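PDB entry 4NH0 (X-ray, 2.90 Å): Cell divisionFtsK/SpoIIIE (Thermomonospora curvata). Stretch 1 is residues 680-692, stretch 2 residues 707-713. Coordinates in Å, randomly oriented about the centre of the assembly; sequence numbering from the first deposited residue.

Stretch 1 680-692: LALLHTPQEVQFY
Stretch 2, residues 707-713: LPHVGSV

The two stretches join through a short parallel β-ladder preceded by a buried histidine, His709, which plugs into the turn between helix and strand of the first stretch. Strands 689-692 and 710-713 run side by side, 5° apart in direction, with their axes 4.8 Å apart at closest approach. Phe691 pairs with Val710 (CA to CA, 4.4 Å): Phe691 N donates to His709 O (3.0 Å), and Gly711 N donates to Phe691 O (3.0 Å). On the face shared by Phe691 and Val710, both m rotamers, Phe691 CB packs against Val710 CG1 at 3.9 Å.

His709 (phi/psi -84/-27, chi1 -61°, chi2 75°) loses 152 Å² to the first stretch. Its NE2 donates to His684 O at 2.7 Å, while its flat ring is sandwiched by aliphatic groups: Ala681 CB, from the helix, and Pro686 CG lie over opposite faces, 3.8 and 3.7 Å from the ring centroid. Val689 CG2 meets the ring edge at His709 CD2 (3.5 Å). Pro686 CG also reaches Pro708 CB (3.6 Å).

The receiving turn is braced internally: His684 ND1 (chi1 -56°) donates to Leu680 O (2.8 Å), Glu688 N to Thr685 O (2.7 Å), and Gln690 NE2 to Pro686 O (2.6 Å). Glycine suits position 711, because an ideal CB on Gly711 would lie 2.7 Å from Tyr692 CE2, a clash.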

ATOM      1  N   LEU A 680      -4.295  10.945  -1.664  1.00 71.64           N
ATOM      2  CA  LEU A 680      -5.697  11.318  -1.533  1.00 58.29           C
ATOM      3  C   LEU A 680      -5.830  12.667  -0.842  1.00 56.72           C
ATOM      4  O   LEU A 680      -6.714  13.456  -1.167  1.00 60.96           O
ATOM      5  CB  LEU A 680      -6.471  10.252  -0.755  1.00 52.95           C
ATOM      6  CG  LEU A 680      -6.799   8.957  -1.496  1.00 46.53           C
ATOM      7  CD1 LEU A 680      -7.363   7.928  -0.537  1.00 38.23           C
ATOM      8  CD2 LEU A 680      -7.779   9.228  -2.620  1.00 51.78           C
ATOM      9  N   ALA A 681      -4.940  12.926   0.110  1.00 56.81           N
ATOM     10  CA  ALA A 681      -4.956  14.175   0.857  1.00 66.44           C
ATOM     11  C   ALA A 681      -4.630  15.360  -0.043  1.00 66.54           C
ATOM     12  O   ALA A 681      -5.050  16.486   0.222  1.00 55.75           O
ATOM     13  CB  ALA A 681      -3.980  14.109   2.017  1.00 52.46           C
ATOM     14  N   LEU A 682      -3.881  15.100  -1.110  1.00 65.32           N
ATOM     15  CA  LEU A 682      -3.475  16.148  -2.035  1.00 67.98           C
ATOM     16  C   LEU A 682      -4.560  16.473  -3.055  1.00 73.27           C
ATOM     17  O   LEU A 682      -4.620  17.586  -3.567  1.00 69.87           O
ATOM     18  CB  LEU A 682      -2.191  15.749  -2.763  1.00 55.52           C
ATOM     19  CG  LEU A 682      -0.903  15.764  -1.937  1.00 57.78           C
ATOM     20  CD1 LEU A 682       0.251  15.188  -2.738  1.00 47.27           C
ATOM     21  CD2 LEU A 682      -0.586  17.174  -1.475  1.00 54.82           C
ATOM     22  N   LEU A 683      -5.414  15.500  -3.351  1.00 63.19           N
ATOM     23  CA  LEU A 683      -6.448  15.684  -4.362  1.00 64.68           C
ATOM     24  C   LEU A 683      -7.829  15.867  -3.747  1.00 70.77           C
ATOM     25  O   LEU A 683      -8.824  15.971  -4.461  1.00 73.28           O
ATOM     26  CB  LEU A 683      -6.465  14.498  -5.328  1.00 69.65           C
ATOM     27  CG  LEU A 683      -5.220  14.326  -6.198  1.00 68.46           C
ATOM     28  CD1 LEU A 683      -5.326  13.071  -7.047  1.00 66.18           C
ATOM     29  CD2 LEU A 683      -5.011  15.548  -7.071  1.00 60.53           C
ATOM     30  N   HIS A 684      -7.888  15.900  -2.420  1.00 71.99           N
ATOM     31  CA  HIS A 684      -9.159  16.059  -1.725  1.00 62.81           C
ATOM     32  C   HIS A 684      -9.025  16.955  -0.503  1.00 67.83           C
ATOM     33  O   HIS A 684      -7.947  17.079   0.077  1.00 71.86           O
ATOM     34  CB  HIS A 684      -9.714  14.697  -1.306  1.00 61.66           C
ATOM     35  CG  HIS A 684      -9.870  13.732  -2.438  1.00 59.25           C
ATOM     36  ND1 HIS A 684      -8.813  13.013  -2.953  1.00 69.41           N
ATOM     37  CD2 HIS A 684     -10.958  13.367  -3.155  1.00 60.87           C
ATOM     38  CE1 HIS A 684      -9.244  12.247  -3.940  1.00 71.12           C
ATOM     39  NE2 HIS A 684     -10.542  12.444  -4.082  1.00 63.08           N
ATOM     40  N   THR A 685     -10.131  17.581  -0.119  1.00 64.96           N
ATOM     41  CA  THR A 685     -10.176  18.401   1.082  1.00 59.83           C
ATOM     42  C   THR A 685     -10.587  17.533   2.267  1.00 65.43           C
ATOM     43  O   THR A 685     -11.243  16.510   2.082  1.00 68.63           O
ATOM     44  CB  THR A 685     -11.159  19.580   0.922  1.00 66.04           C
ATOM     45  OG1 THR A 685     -12.504  19.088   0.903  1.00 61.24           O
ATOM     46  CG2 THR A 685     -10.879  20.335  -0.365  1.00 86.60           C
ATOM     47  N   PRO A 686     -10.193  17.929   3.488  1.00 69.83           N
ATOM     48  CA  PRO A 686     -10.540  17.175   4.700  1.00 58.22           C
ATOM     49  C   PRO A 686     -12.044  16.980   4.901  1.00 58.32           C
ATOM     50  O   PRO A 686     -12.442  16.138   5.702  1.00 60.06           O
ATOM     51  CB  PRO A 686      -9.957  18.038   5.819  1.00 65.96           C
ATOM     52  CG  PRO A 686      -8.822  18.743   5.182  1.00 66.80           C
ATOM     53  CD  PRO A 686      -9.264  19.033   3.782  1.00 66.30           C
ATOM     54  N   GLN A 687     -12.860  17.749   4.188  1.00 54.65           N
ATOM     55  CA  GLN A 687     -14.307  17.582   4.244  1.00 58.04           C
ATOM     56  C   GLN A 687     -14.779  16.544   3.233  1.00 69.73           C
ATOM     57  O   GLN A 687     -15.933  16.118   3.260  1.00 75.17           O
ATOM     58  CB  GLN A 687     -15.016  18.912   3.990  1.00 59.30           C
ATOM     59  CG  GLN A 687     -14.936  19.893   5.141  1.00 63.28           C
ATOM     60  CD  GLN A 687     -15.767  21.136   4.899  1.00 80.44           C
ATOM     61  OE1 GLN A 687     -16.699  21.427   5.646  1.00 92.40           O
ATOM     62  NE2 GLN A 687     -15.433  21.876   3.849  1.00 69.48           N
ATOM     63  N   GLU A 688     -13.881  16.143   2.340  1.00 60.88           N
ATOM     64  CA  GLU A 688     -14.211  15.167   1.311  1.00 42.63           C
ATOM     65  C   GLU A 688     -13.725  13.774   1.689  1.00 44.78           C
ATOM     66  O   GLU A 688     -14.348  12.775   1.335  1.00 49.27           O
ATOM     67  CB  GLU A 688     -13.617  15.589  -0.034  1.00 48.62           C
ATOM     68  CG  GLU A 688     -14.277  16.815  -0.643  1.00 60.17           C
ATOM     69  CD  GLU A 688     -13.592  17.281  -1.912  1.00 67.22           C
ATOM     70  OE1 GLU A 688     -14.297  17.728  -2.839  1.00 62.78           O
ATOM     71  OE2 GLU A 688     -12.347  17.208  -1.980  1.00 67.71           O
ATOM     72  N   VAL A 689     -12.607  13.711   2.405  1.00 59.41           N
ATOM     73  CA  VAL A 689     -12.065  12.438   2.869  1.00 48.92           C
ATOM     74  C   VAL A 689     -11.624  12.518   4.327  1.00 46.94           C
ATOM     75  O   VAL A 689     -11.201  13.570   4.801  1.00 55.59           O
ATOM     76  CB  VAL A 689     -10.868  11.977   2.011  1.00 48.50           C
ATOM     77  CG1 VAL A 689     -11.317  11.636   0.600  1.00 44.13           C
ATOM     78  CG2 VAL A 689      -9.786  13.040   1.989  1.00 61.60           C
ATOM     79  N   GLN A 690     -11.735  11.400   5.037  1.00 48.88           N
ATOM     80  CA  GLN A 690     -11.255  11.306   6.410  1.00 42.68           C
ATOM     81  C   GLN A 690     -10.532   9.981   6.624  1.00 45.87           C
ATOM     82  O   GLN A 690     -10.911   8.964   6.048  1.00 51.32           O
ATOM     83  CB  GLN A 690     -12.406  11.447   7.407  1.00 48.38           C
ATOM     84  CG  GLN A 690     -13.038  12.828   7.449  1.00 37.42           C
ATOM     85  CD  GLN A 690     -14.125  13.001   6.413  1.00 51.96           C
ATOM     86  OE1 GLN A 690     -14.886  12.077   6.136  1.00 57.87           O
ATOM     87  NE2 GLN A 690     -14.204  14.191   5.831  1.00 60.94           N
ATOM     88  N   PHE A 691      -9.494   9.997   7.452  1.00 45.69           N
ATOM     89  CA  PHE A 691      -8.692   8.802   7.689  1.00 42.39           C
ATOM     90  C   PHE A 691      -8.604   8.461   9.171  1.00 41.74           C
ATOM     91  O   PHE A 691      -8.336   9.323  10.004  1.00 45.28           O
ATOM     92  CB  PHE A 691      -7.287   8.979   7.115  1.00 49.92           C
ATOM     93  CG  PHE A 691      -7.266   9.262   5.642  1.00 44.99           C
ATOM     94  CD1 PHE A 691      -7.331  10.562   5.172  1.00 46.19           C
ATOM     95  CD2 PHE A 691      -7.181   8.229   4.727  1.00 34.68           C
ATOM     96  CE1 PHE A 691      -7.313  10.825   3.817  1.00 51.99           C
ATOM     97  CE2 PHE A 691      -7.163   8.486   3.372  1.00 48.55           C
ATOM     98  CZ  PHE A 691      -7.230   9.785   2.917  1.00 54.72           C
ATOM     99  N   TYR A 692      -8.833   7.192   9.489  1.00 36.96           N
ATOM    100  CA  TYR A 692      -8.731   6.710  10.859  1.00 42.48           C
ATOM    101  C   TYR A 692      -7.882   5.447  10.883  1.00 55.32           C
ATOM    102  O   TYR A 692      -8.264   4.417  10.327  1.00 49.11           O
ATOM    103  CB  TYR A 692     -10.121   6.462  11.444  1.00 35.41           C
ATOM    104  CG  TYR A 692     -10.973   7.709  11.458  1.00 37.22           C
ATOM    105  CD1 TYR A 692     -11.767   8.045  10.371  1.00 36.81           C
ATOM    106  CD2 TYR A 692     -10.966   8.563  12.550  1.00 41.36           C
ATOM    107  CE1 TYR A 692     -12.537   9.190  10.376  1.00 37.12           C
ATOM    108  CE2 TYR A 692     -11.734   9.709  12.565  1.00 47.81           C
ATOM    109  CZ  TYR A 692     -12.516  10.018  11.476  1.00 47.54           C
ATOM    110  OH  TYR A 692     -13.281  11.158  11.488  1.00 63.89           O
ATOM    111  N   LEU A 707      -2.117  15.815   9.899  1.00 57.82           N
ATOM    112  CA  LEU A 707      -2.890  16.099   8.698  1.00 59.83           C
ATOM    113  C   LEU A 707      -4.315  16.476   9.074  1.00 60.23           C
ATOM    114  O   LEU A 707      -4.888  15.903   9.998  1.00 72.49           O
ATOM    115  CB  LEU A 707      -2.901  14.895   7.755  1.00 60.61           C
ATOM    116  CG  LEU A 707      -1.760  14.767   6.748  1.00 52.48           C
ATOM    117  CD1 LEU A 707      -1.855  13.443   6.014  1.00 45.37           C
ATOM    118  CD2 LEU A 707      -1.791  15.923   5.766  1.00 53.32           C
ATOM    119  N   PRO A 708      -4.892  17.448   8.359  1.00 47.67           N
ATOM    120  CA  PRO A 708      -6.285  17.823   8.608  1.00 66.87           C
ATOM    121  C   PRO A 708      -7.252  16.756   8.108  1.00 59.63           C
ATOM    122  O   PRO A 708      -8.433  16.784   8.448  1.00 69.89           O
ATOM    123  CB  PRO A 708      -6.440  19.126   7.823  1.00 61.94           C
ATOM    124  CG  PRO A 708      -5.441  19.017   6.726  1.00 57.71           C
ATOM    125  CD  PRO A 708      -4.275  18.275   7.309  1.00 56.11           C
ATOM    126  N   HIS A 709      -6.743  15.821   7.311  1.00 61.62           N
ATOM    127  CA  HIS A 709      -7.566  14.753   6.754  1.00 67.66           C
ATOM    128  C   HIS A 709      -7.717  13.581   7.719  1.00 58.83           C
ATOM    129  O   HIS A 709      -8.703  12.849   7.660  1.00 57.24           O
ATOM    130  CB  HIS A 709      -6.975  14.259   5.433  1.00 59.77           C
ATOM    131  CG  HIS A 709      -6.890  15.317   4.377  1.00 54.99           C
ATOM    132  ND1 HIS A 709      -5.937  16.312   4.395  1.00 59.68           N
ATOM    133  CD2 HIS A 709      -7.638  15.532   3.270  1.00 60.27           C
ATOM    134  CE1 HIS A 709      -6.102  17.095   3.345  1.00 63.04           C
ATOM    135  NE2 HIS A 709      -7.128  16.644   2.646  1.00 61.91           N
ATOM    136  N   VAL A 710      -6.741  13.399   8.602  1.00 55.06           N
ATOM    137  CA  VAL A 710      -6.813  12.320   9.579  1.00 59.42           C
ATOM    138  C   VAL A 710      -7.499  12.801  10.851  1.00 67.47           C
ATOM    139  O   VAL A 710      -7.474  13.988  11.173  1.00 74.59           O
ATOM    140  CB  VAL A 710      -5.419  11.762   9.924  1.00 55.76           C
ATOM    141  CG1 VAL A 710      -4.663  11.403   8.656  1.00 48.08           C
ATOM    142  CG2 VAL A 710      -4.631  12.760  10.747  1.00 64.35           C
ATOM    143  N   GLY A 711      -8.122  11.872  11.568  1.00 54.02           N
ATOM    144  CA  GLY A 711      -8.833  12.208  12.786  1.00 55.39           C
ATOM    145  C   GLY A 711      -8.328  11.422  13.975  1.00 64.84           C
ATOM    146  O   GLY A 711      -8.509  11.829  15.122  1.00 76.67           O
ATOM    147  N   SER A 712      -7.689  10.290  13.700  1.00 64.94           N
ATOM    148  CA  SER A 712      -7.161   9.439  14.757  1.00 50.69           C
ATOM    149  C   SER A 712      -6.056   8.520  14.253  1.00 64.19           C
ATOM    150  O   SER A 712      -6.164   7.931  13.180  1.00 62.85           O
ATOM    151  CB  SER A 712      -8.279   8.604  15.376  1.00 52.89           C
ATOM    152  OG  SER A 712      -7.753   7.628  16.256  1.00 63.67           O
ATOM    153  N   VAL A 713      -4.989   8.413  15.037  1.00 62.32           N
ATOM    154  CA  VAL A 713      -3.922   7.459  14.766  1.00 63.86           C
ATOM    155  C   VAL A 713      -3.627   6.665  16.032  1.00 61.44           C
ATOM    156  O   VAL A 713      -2.974   7.161  16.949  1.00 77.97           O
ATOM    157  CB  VAL A 713      -2.636   8.150  14.278  1.00 63.86           C
ATOM    158  CG1 VAL A 713      -1.538   7.123  14.052  1.00 58.95           C
ATOM    159  CG2 VAL A 713      -2.905   8.930  13.002  1.00 57.46           C
TER